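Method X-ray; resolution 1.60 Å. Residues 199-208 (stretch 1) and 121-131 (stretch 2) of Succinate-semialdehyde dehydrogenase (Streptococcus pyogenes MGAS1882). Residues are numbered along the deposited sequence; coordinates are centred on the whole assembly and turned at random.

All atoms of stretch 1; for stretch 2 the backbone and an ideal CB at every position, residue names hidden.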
# COMPACT_ATOMS: atom_id res chain seq x y z
N ARG A 199 -4.87 -4.16 17.55
CA ARG A 199 -4.99 -2.73 17.77
C ARG A 199 -4.10 -1.96 16.80
O ARG A 199 -4.32 -0.78 16.54
CB ARG A 199 -4.66 -2.36 19.21
CG ARG A 199 -5.70 -2.87 20.21
CD ARG A 199 -5.19 -2.84 21.65
NE ARG A 199 -4.12 -3.81 21.86
CZ ARG A 199 -3.69 -4.21 23.06
NH1 ARG A 199 -4.24 -3.73 24.17
NH2 ARG A 199 -2.70 -5.10 23.15
N VAL A 200 -3.10 -2.65 16.27
CA VAL A 200 -2.17 -2.06 15.30
C VAL A 200 -2.67 -2.31 13.87
O VAL A 200 -2.97 -3.45 13.49
CB VAL A 200 -0.75 -2.60 15.52
CG1 VAL A 200 0.19 -2.11 14.44
CG2 VAL A 200 -0.26 -2.17 16.92
N VAL A 201 -2.78 -1.23 13.10
CA VAL A 201 -3.49 -1.30 11.82
C VAL A 201 -2.64 -0.94 10.61
O VAL A 201 -3.14 -0.84 9.49
CB VAL A 201 -4.74 -0.40 11.83
CG1 VAL A 201 -5.65 -0.78 13.00
CG2 VAL A 201 -4.34 1.08 11.91
N GLY A 202 -1.35 -0.73 10.83
CA GLY A 202 -0.47 -0.34 9.75
C GLY A 202 0.95 -0.25 10.25
O GLY A 202 1.19 0.01 11.43
N VAL A 203 1.89 -0.47 9.34
CA VAL A 203 3.31 -0.34 9.68
C VAL A 203 4.00 0.50 8.62
O VAL A 203 3.93 0.19 7.43
CB VAL A 203 4.01 -1.71 9.77
CG1 VAL A 203 5.44 -1.53 10.24
CG2 VAL A 203 3.25 -2.66 10.72
N CYS A 204 4.66 1.58 9.04
CA CYS A 204 5.48 2.34 8.11
C CYS A 204 6.94 2.17 8.51
O CYS A 204 7.30 2.36 9.68
CB CYS A 204 5.09 3.83 8.08
SG CYS A 204 4.98 4.63 9.71
N LEU A 205 7.77 1.81 7.55
CA LEU A 205 9.18 1.61 7.84
C LEU A 205 10.06 2.42 6.92
O LEU A 205 9.81 2.50 5.72
CB LEU A 205 9.55 0.12 7.72
CG LEU A 205 11.01 -0.26 8.00
CD1 LEU A 205 11.08 -1.62 8.66
CD2 LEU A 205 11.88 -0.25 6.73
N THR A 206 11.09 3.00 7.51
CA THR A 206 12.19 3.58 6.76
C THR A 206 13.45 2.90 7.25
O THR A 206 13.67 2.78 8.46
CB THR A 206 12.29 5.09 7.01
OG1 THR A 206 11.06 5.71 6.60
CG2 THR A 206 13.43 5.68 6.21
N GLY A 207 14.27 2.41 6.33
CA GLY A 207 15.48 1.72 6.74
C GLY A 207 16.05 0.88 5.62
O GLY A 207 15.97 1.26 4.45
N SER A 208 16.65 -0.25 5.98
CA SER A 208 17.35 -1.08 5.01
C SER A 208 16.41 -2.09 4.41
O SER A 208 15.37 -2.43 5.00
CB SER A 208 18.48 -1.85 5.69
OG SER A 208 17.94 -2.90 6.47
N UNK A 121 -9.41 8.19 10.42
CA UNK A 121 -8.37 7.43 11.10
C UNK A 121 -8.72 5.95 11.11
O UNK A 121 -9.88 5.56 10.93
CB UNK A 121 -8.17 7.94 12.53
N UNK A 122 -7.70 5.12 11.31
CA UNK A 122 -7.88 3.68 11.34
C UNK A 122 -7.46 3.01 12.64
O UNK A 122 -8.04 2.00 13.03
CB UNK A 122 -7.10 3.05 10.18
N UNK A 123 -6.46 3.57 13.32
CA UNK A 123 -5.98 2.94 14.54
C UNK A 123 -4.54 3.26 14.90
O UNK A 123 -4.04 4.33 14.57
CB UNK A 123 -6.13 1.42 14.41
N UNK A 124 -3.88 2.32 15.57
CA UNK A 124 -2.50 2.53 16.02
C UNK A 124 -1.53 2.14 14.90
O UNK A 124 -1.66 1.08 14.29
CB UNK A 124 -2.21 1.72 17.29
N UNK A 125 -0.58 3.03 14.63
CA UNK A 125 0.41 2.79 13.58
C UNK A 125 1.77 2.51 14.21
O UNK A 125 2.22 3.28 15.06
CB UNK A 125 0.50 3.98 12.63
N UNK A 126 2.41 1.42 13.80
CA UNK A 126 3.80 1.17 14.16
C UNK A 126 4.74 1.81 13.15
O UNK A 126 4.68 1.51 11.95
CB UNK A 126 4.07 -0.33 14.26
N UNK A 127 5.59 2.70 13.64
CA UNK A 127 6.64 3.29 12.81
C UNK A 127 7.97 2.67 13.18
O UNK A 127 8.32 2.60 14.37
CB UNK A 127 6.69 4.81 12.97
N UNK A 128 8.69 2.17 12.18
CA UNK A 128 10.02 1.62 12.40
C UNK A 128 10.97 2.55 11.65
O UNK A 128 10.89 2.65 10.43
CB UNK A 128 10.14 0.17 11.93
N UNK A 129 11.83 3.25 12.39
CA UNK A 129 12.65 4.33 11.83
C UNK A 129 14.14 4.12 12.08
O UNK A 129 14.53 3.42 13.02
CB UNK A 129 12.22 5.67 12.42
N UNK A 130 14.99 4.70 11.21
CA UNK A 130 16.42 4.40 11.22
C UNK A 130 17.28 5.53 11.77
O UNK A 130 16.80 6.65 11.98
CB UNK A 130 16.88 4.06 9.80
N UNK A 131 18.56 5.24 11.97
CA UNK A 131 19.48 6.19 12.62
C UNK A 131 19.98 7.34 11.75
O UNK A 131 20.53 8.32 12.28
CB UNK A 131 20.70 5.42 13.14

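Two strands run parallel here, 13° apart, and the backbone sets the frame before any side chain is chosen. Position 121 lies beyond the reach of stretch 1, which therefore imposes nothing; it is Ser121. At 122 the ideal CB points toward stretch 1 and stands 3.8 Å from Val201 CG2, so a small or beta-branched residue would suit, polar or apolar. Thr122 is found: its OG1 lies 3.3 Å from Val201 CG2, and a water donates to both Thr122 OG1 (3.0 Å) and Val201 O (2.9 Å).

Position 123 is the strictest. Phi/psi of 155/-150 would jam a CB against the preceding carbonyl, and that CB would also sit 2.7 Å from Val201 CG1. Either reason leaves glycine, and Gly123 it is.

At 124 the CB points to the sheet face that carries Val200, 3.4 Å from Arg199 O and 4.3 Å from Val200 CA. Extended angles and an aliphatic neighbour favour Val or Ile. Val124 sets CG1 4.3 Å from Val200 CG2, while its backbone accepts from Val201 N (Val124 O, 2.8 Å).

Position 125 turns to the face of Cys204. Gly202 leaves room beside it, so a longer aliphatic could lean across. Ile125 does so: CD1 reaches Val201 CG2 at 3.7 Å, and CG2 lies 4.0 Å from Cys204 SG. A CB on Gly202 would come within 3.0 Å of Ile125 CD1, a tight fit.

Position 126 returns to the valine face, its CB 4.3 Å from both Val200 CG1 and Val203 CG2. Leu, Ile or Val would fit; Leu126 brings CD2 to 4.0 Å from Val203 CG1. Its N donates to Gly202 O (3.0 Å) and its O accepts from Cys204 N (2.9 Å).

At 127 the ideal CB is already 3.7 Å from Cys204 SG, so a small side chain suffices for contact. Ala127 makes it with CB alone.

Position 128 faces Leu205, whose CD1 is 3.8 Å from the ideal CB, and calls for a branched aliphatic. Val128 packs CG1 3.7 Å from Leu205 CD1; its N and O bond to Cys204 O and Thr206 N, each at 2.9 Å.

At 129 the CB points away, so only a long side chain could return; Thr206 offers a hydroxyl. Glu129 curls back, OE1 3.2 Å from Thr206 CB, and a water links OE2 (2.7 Å) to Thr206 OG1 (2.9 Å).

Position 130 points toward Thr206 O, 3.7 Å from its CB, and Gly207; a compact apolar residue suits. Pro130 places CD 3.2 Å from Thr206 O. Position 131, out of reach, is Trp131.

Stretch 2 121-131: STGVILAVEPW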
# COMPACT_ATOMS: atom_id res chain seq x y z
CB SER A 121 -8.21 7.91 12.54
OG SER A 121 -9.42 7.71 13.26
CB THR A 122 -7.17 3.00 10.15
OG1 THR A 122 -5.81 3.46 10.09
CG2 THR A 122 -7.86 3.37 8.86
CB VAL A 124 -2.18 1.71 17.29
CG1 VAL A 124 -0.77 2.00 17.78
CG2 VAL A 124 -3.21 2.01 18.37
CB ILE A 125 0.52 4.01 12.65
CG1 ILE A 125 -0.83 4.31 11.99
CG2 ILE A 125 1.60 3.78 11.59
CD1 ILE A 125 -1.38 3.16 11.18
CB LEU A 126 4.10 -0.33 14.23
CG LEU A 126 5.58 -0.69 14.34
CD1 LEU A 126 6.20 -0.19 15.65
CD2 LEU A 126 5.80 -2.19 14.20
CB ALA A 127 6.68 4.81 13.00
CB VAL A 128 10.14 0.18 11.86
CG1 VAL A 128 11.53 -0.37 12.15
CG2 VAL A 128 9.08 -0.70 12.49
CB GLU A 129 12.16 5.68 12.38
CG GLU A 129 10.67 5.95 12.14
CD GLU A 129 10.26 5.91 10.68
OE1 GLU A 129 11.12 6.14 9.80
OE2 GLU A 129 9.05 5.65 10.39
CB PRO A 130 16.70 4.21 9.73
CG PRO A 130 15.85 5.27 9.09
CD PRO A 130 14.60 5.39 9.97
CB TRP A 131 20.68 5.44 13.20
CG TRP A 131 21.34 4.54 12.20
CD1 TRP A 131 21.16 3.20 12.07
CD2 TRP A 131 22.27 4.93 11.17
NE1 TRP A 131 21.92 2.72 11.02
CE2 TRP A 131 22.61 3.76 10.46
CE3 TRP A 131 22.84 6.15 10.79
CZ2 TRP A 131 23.50 3.78 9.38
CZ3 TRP A 131 23.71 6.16 9.72
CH2 TRP A 131 24.04 4.99 9.02
O HOH W 1 -4.63 1.36 8.22
O HOH W 2 8.47 5.42 7.79
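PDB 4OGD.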